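Local coordinates for protein 11S globulin isoform 1 (Cocos nucifera, PDB 5WPW) that serves as a hexameric seed storage globulin of the 11S (legumin-type) cupin family, a nutrient reserve of the coconut and a potential food allergen, at the interface of chains A and B and the interface of chains A and C. Residues are numbered along the deposited sequence; one frame, centred on the assembly and turned at random. Chains: chain A/B/C, 11S globulin isoform 1.

Contact 1: the interface of chains A and B. Residues chain A 306-308, 345, 365-366; chain B 148.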
loop_
_atom_site.group_PDB
_atom_site.type_symbol
_atom_site.label_atom_id
_atom_site.label_comp_id
_atom_site.label_asym_id
_atom_site.label_seq_id
_atom_site.Cartn_x
_atom_site.Cartn_y
_atom_site.Cartn_z
ATOM N N ASN A 306 -17.934 10.427 -6.256
ATOM C CA ASN A 306 -17.431 9.927 -4.977
ATOM C C ASN A 306 -17.274 11.034 -3.943
ATOM O O ASN A 306 -16.534 10.856 -2.974
ATOM C CB ASN A 306 -16.093 9.195 -5.176
ATOM C CG ASN A 306 -15.020 10.044 -5.849
ATOM O OD1 ASN A 306 -15.281 11.113 -6.440
ATOM N ND2 ASN A 306 -13.791 9.557 -5.778
ATOM N N ALA A 307 -17.994 12.147 -4.090
ATOM C CA ALA A 307 -17.771 13.274 -3.185
ATOM C C ALA A 307 -18.917 14.272 -3.301
ATOM O O ALA A 307 -19.610 14.330 -4.323
ATOM C CB ALA A 307 -16.444 13.966 -3.485
ATOM N N HIS A 308 -19.112 15.049 -2.234
ATOM C CA HIS A 308 -19.890 16.275 -2.313
ATOM C C HIS A 308 -19.003 17.378 -2.875
ATOM O O HIS A 308 -17.773 17.335 -2.748
ATOM C CB HIS A 308 -20.417 16.731 -0.948
ATOM C CG HIS A 308 -21.142 15.675 -0.166
ATOM N ND1 HIS A 308 -22.346 15.138 -0.568
ATOM C CD2 HIS A 308 -20.850 15.095 1.022
ATOM C CE1 HIS A 308 -22.753 14.254 0.322
ATOM N NE2 HIS A 308 -21.862 14.206 1.295
ATOM N N GLN A 345 -23.206 14.632 -3.412
ATOM C CA GLN A 345 -22.718 13.518 -4.202
ATOM C C GLN A 345 -23.867 12.922 -5.006
ATOM O O GLN A 345 -25.005 12.842 -4.521
ATOM C CB GLN A 345 -22.115 12.450 -3.266
ATOM C CG GLN A 345 -21.713 11.158 -3.970
ATOM C CD GLN A 345 -21.362 10.030 -2.990
ATOM O OE1 GLN A 345 -20.648 9.070 -3.338
ATOM N NE2 GLN A 345 -21.859 10.137 -1.780
ATOM N N THR A 365 -15.219 16.504 -1.180
ATOM C CA THR A 365 -15.012 15.742 0.059
ATOM C C THR A 365 -14.422 14.361 -0.209
ATOM O O THR A 365 -14.871 13.355 0.346
ATOM C CB THR A 365 -16.311 15.633 0.862
ATOM O OG1 THR A 365 -17.301 14.886 0.147
ATOM C CG2 THR A 365 -16.873 17.007 1.201
ATOM N N SER A 366 -13.397 14.302 -1.059
ATOM C CA SER A 366 -12.685 13.067 -1.309
ATOM C C SER A 366 -11.364 13.425 -1.955
ATOM O O SER A 366 -11.283 14.364 -2.752
ATOM C CB SER A 366 -13.491 12.127 -2.230
ATOM O OG SER A 366 -12.864 10.860 -2.359
ATOM N N GLN B 148 -21.661 8.910 0.688
ATOM C CA GLN B 148 -21.627 10.059 1.577
ATOM C C GLN B 148 -22.991 10.734 1.719
ATOM O O GLN B 148 -23.075 11.787 2.348
ATOM C CB GLN B 148 -20.578 11.068 1.102
ATOM C CG GLN B 148 -19.190 10.466 0.833
ATOM C CD GLN B 148 -18.109 11.534 0.661
ATOM O OE1 GLN B 148 -18.288 12.670 1.076
ATOM N NE2 GLN B 148 -16.986 11.159 0.054
#
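B:Gln148, a loop residue docked on chain A at one subunit junction of the hexamer, pushes its side chain into a polar notch formed by A:Thr365, A:His308, A:Gln345 and the backbone at A:Asn306, burying 99 Å² of its own surface. The terminal amide is held by hydrogen bonds. OE1 of B:Gln148 accepts from the hydroxyl OG1 of A:Thr365 at 2.6 Å, the donor tilted 23° from the carbonyl plane. NE2 of B:Gln148 donates a hydrogen bond to the backbone O of A:Thr365 at 3.1 Å; this acceptor lies in the amide plane, whereas the nitrogen sits above the plane of the threonine carbonyl. One residue thus grips both ends of the amide, which fixes its rotation and tells oxygen from nitrogen. The backbone O of A:Asn306 is also close to NE2, but the N-H points elsewhere. The glutamine chain is extended beyond CG (chi2 -167°), which carries the amide to A:Thr365 while the backbone stays beside the histidine and A:Gln345.

Second-shell bonds set the chain A partners. A:Thr365 OG1 lies between its own backbone N and carbonyl carbon (chi1 64°), where it receives the backbone N-H of A:His308 while donating across the interface. ND1 of A:His308 accepts from the backbone N of A:Gln345 at 3.0 Å, which would favour a proton on the other ring nitrogen, NE2. NE2 of A:His308 meets the backbone O of B:Gln148 at 2.9 Å; the oxygen lies in the ring plane at its edge, but the bond is bent and weak.

Van der Waals contact completes the site. Imidazole and glutamine amide planes stand nearly perpendicular, with A:His308 CE1 3.9 Å from B:Gln148 CB. The side chain of A:Gln345 crosses that of B:Gln148 at about a right angle; its amide placement is doubtful, for NE2 of A:Gln345 lies 2.8 Å from the backbone N of B:Gln148, two donors facing each other, and its oxygen and nitrogen may be exchanged.

Contact 2: the interface of chains A and C. Residues chain A 261-265, 411; chain C 81-84, 222.
A:Phe263 lays its CB over the centre of one face of the C:Phe83 ring, 3.8 Å from the centroid, a CH-pi contact between the aromatic residues paired at the chain junction. CG of A:Phe263 is anti to the backbone N (chi1 168°); the ring of A:Phe263 points away from C:Phe83 and carries N of A:Pro265 over one of its own faces, toward the rim. The carbonyl carbon of A:Asp261 and O of C:Leu222 meet the C:Phe83 ring in plane at its edge. Beside this centre, A:Val411 and the side chain of C:Gln84 reach tip to tip: CG1 of the valine lies 3.5 Å from the amide carbon CD and also packs on CA of C:Thr82.

Around the apolar contacts, strands 262-264 of chain A and 83-85 of chain C form a short parallel bridge, an edge-to-edge junction that likely helps join subunits across the two-fold. N of A:Phe263 donates to O of C:Thr82 at 3.0 Å, and O of A:Phe263 accepts from N of C:Gln84, also at 3.0 Å.

At the polar rim, the amide oxygen OE1 of C:Gln84 takes the backbone N-H of A:Val411 at 2.9 Å, the donor standing 53° above the carbonyl plane. At the other end, OG1 of C:Thr82, held between its backbone N and carbonyl carbon (chi1 57°), donates to the backbone O of A:Asp261 at 2.6 Å, nearly in line with the C=O bond.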
loop_
_atom_site.group_PDB
_atom_site.type_symbol
_atom_site.label_atom_id
_atom_site.label_comp_id
_atom_site.label_asym_id
_atom_site.label_seq_id
_atom_site.Cartn_x
_atom_site.Cartn_y
_atom_site.Cartn_z
ATOM N N ASP A 261 -6.113 21.832 -16.850
ATOM C CA ASP A 261 -6.234 20.458 -17.313
ATOM C C ASP A 261 -7.187 20.315 -18.489
ATOM O O ASP A 261 -7.041 19.383 -19.283
ATOM C CB ASP A 261 -6.747 19.564 -16.186
ATOM C CG ASP A 261 -5.777 19.474 -15.051
ATOM O OD1 ASP A 261 -4.653 18.990 -15.270
ATOM O OD2 ASP A 261 -6.126 19.917 -13.949
ATOM N N VAL A 262 -8.182 21.191 -18.586
ATOM C CA VAL A 262 -9.158 21.188 -19.674
ATOM C C VAL A 262 -9.240 22.614 -20.176
ATOM O O VAL A 262 -9.307 23.540 -19.368
ATOM C CB VAL A 262 -10.542 20.717 -19.195
ATOM C CG1 VAL A 262 -11.524 20.741 -20.330
ATOM C CG2 VAL A 262 -10.449 19.312 -18.541
ATOM N N PHE A 263 -9.202 22.806 -21.497
ATOM C CA PHE A 263 -9.182 24.170 -21.998
ATOM C C PHE A 263 -9.797 24.222 -23.384
ATOM O O PHE A 263 -9.422 23.427 -24.247
ATOM C CB PHE A 263 -7.767 24.730 -22.066
ATOM C CG PHE A 263 -7.665 26.017 -22.843
ATOM C CD1 PHE A 263 -8.329 27.154 -22.420
ATOM C CD2 PHE A 263 -6.917 26.076 -24.013
ATOM C CE1 PHE A 263 -8.235 28.335 -23.134
ATOM C CE2 PHE A 263 -6.825 27.245 -24.736
ATOM C CZ PHE A 263 -7.476 28.378 -24.296
ATOM N N ASN A 264 -10.715 25.170 -23.575
ATOM C CA ASN A 264 -11.254 25.519 -24.894
ATOM C C ASN A 264 -11.188 27.037 -25.010
ATOM O O ASN A 264 -11.809 27.741 -24.187
ATOM C CB ASN A 264 -12.684 24.987 -25.034
ATOM C CG ASN A 264 -13.324 25.339 -26.362
ATOM O OD1 ASN A 264 -13.169 26.451 -26.869
ATOM N ND2 ASN A 264 -14.068 24.401 -26.918
ATOM N N PRO A 265 -10.493 27.588 -26.016
ATOM C CA PRO A 265 -10.264 29.051 -26.038
ATOM C C PRO A 265 -11.523 29.893 -26.065
ATOM O O PRO A 265 -11.462 31.070 -25.684
ATOM C CB PRO A 265 -9.419 29.264 -27.305
ATOM C CG PRO A 265 -9.697 28.095 -28.149
ATOM C CD PRO A 265 -9.922 26.939 -27.200
ATOM N N VAL A 411 -15.029 18.084 -24.682
ATOM C CA VAL A 411 -14.645 18.050 -23.274
ATOM C C VAL A 411 -15.743 18.675 -22.427
ATOM O O VAL A 411 -16.778 19.098 -22.948
ATOM C CB VAL A 411 -13.305 18.784 -23.061
ATOM C CG1 VAL A 411 -12.204 18.106 -23.818
ATOM C CG2 VAL A 411 -13.415 20.266 -23.505
ATOM N N GLU C 81 -7.996 13.763 -25.121
ATOM C CA GLU C 81 -7.549 15.103 -25.452
ATOM C C GLU C 81 -8.471 16.110 -24.780
ATOM O O GLU C 81 -9.670 16.158 -25.074
ATOM C CB GLU C 81 -7.564 15.293 -26.966
ATOM C CG GLU C 81 -6.332 14.758 -27.637
ATOM C CD GLU C 81 -6.424 13.278 -27.900
ATOM O OE1 GLU C 81 -7.450 12.833 -28.466
ATOM O OE2 GLU C 81 -5.468 12.560 -27.520
ATOM N N THR C 82 -7.917 16.920 -23.879
ATOM C CA THR C 82 -8.701 17.869 -23.110
ATOM C C THR C 82 -8.530 19.322 -23.564
ATOM O O THR C 82 -9.229 20.204 -23.046
ATOM C CB THR C 82 -8.325 17.761 -21.622
ATOM O OG1 THR C 82 -6.917 17.974 -21.488
ATOM C CG2 THR C 82 -8.665 16.381 -21.069
ATOM N N PHE C 83 -7.610 19.604 -24.476
ATOM C CA PHE C 83 -7.447 20.950 -25.030
ATOM C C PHE C 83 -8.052 20.922 -26.426
ATOM O O PHE C 83 -7.606 20.132 -27.270
ATOM C CB PHE C 83 -5.973 21.359 -25.102
ATOM C CG PHE C 83 -5.399 21.858 -23.794
ATOM C CD1 PHE C 83 -5.898 21.413 -22.586
ATOM C CD2 PHE C 83 -4.344 22.749 -23.786
ATOM C CE1 PHE C 83 -5.385 21.869 -21.390
ATOM C CE2 PHE C 83 -3.815 23.214 -22.589
ATOM C CZ PHE C 83 -4.333 22.762 -21.384
ATOM N N GLN C 84 -9.060 21.761 -26.679
ATOM C CA GLN C 84 -9.686 21.656 -27.992
ATOM C C GLN C 84 -10.382 22.945 -28.388
ATOM O O GLN C 84 -10.820 23.743 -27.550
ATOM C CB GLN C 84 -10.677 20.491 -28.055
ATOM C CG GLN C 84 -11.778 20.565 -27.059
ATOM C CD GLN C 84 -12.625 19.316 -27.058
ATOM O OE1 GLN C 84 -13.851 19.391 -27.019
ATOM N NE2 GLN C 84 -11.976 18.156 -27.099
ATOM N N LEU C 222 -2.880 25.147 -28.851
ATOM C CA LEU C 222 -3.896 25.583 -27.904
ATOM C C LEU C 222 -3.264 25.770 -26.538
ATOM O O LEU C 222 -2.620 24.853 -26.019
ATOM C CB LEU C 222 -5.025 24.573 -27.829
ATOM C CG LEU C 222 -5.770 24.453 -29.158
ATOM C CD1 LEU C 222 -6.870 23.467 -28.987
ATOM C CD2 LEU C 222 -6.320 25.802 -29.530
#

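About 25 Å separate the centres of contact 1 and contact 2, and they share no residues. On chain A, contact 1 uses loop residues next to strands 309-314, 340-343 and 357-364, whereas contact 2 uses strand 262-264 and the loop just before strand 413-414. At these two sites chain A meets B and C through different residues. The A–B interface is not an exact two-fold, while the A–C interface is two-fold symmetric and repeats contact 2 with the chains exchanged. Together they fit the hexamer as two kinds of junction, plausibly one within a trimer and one between trimers.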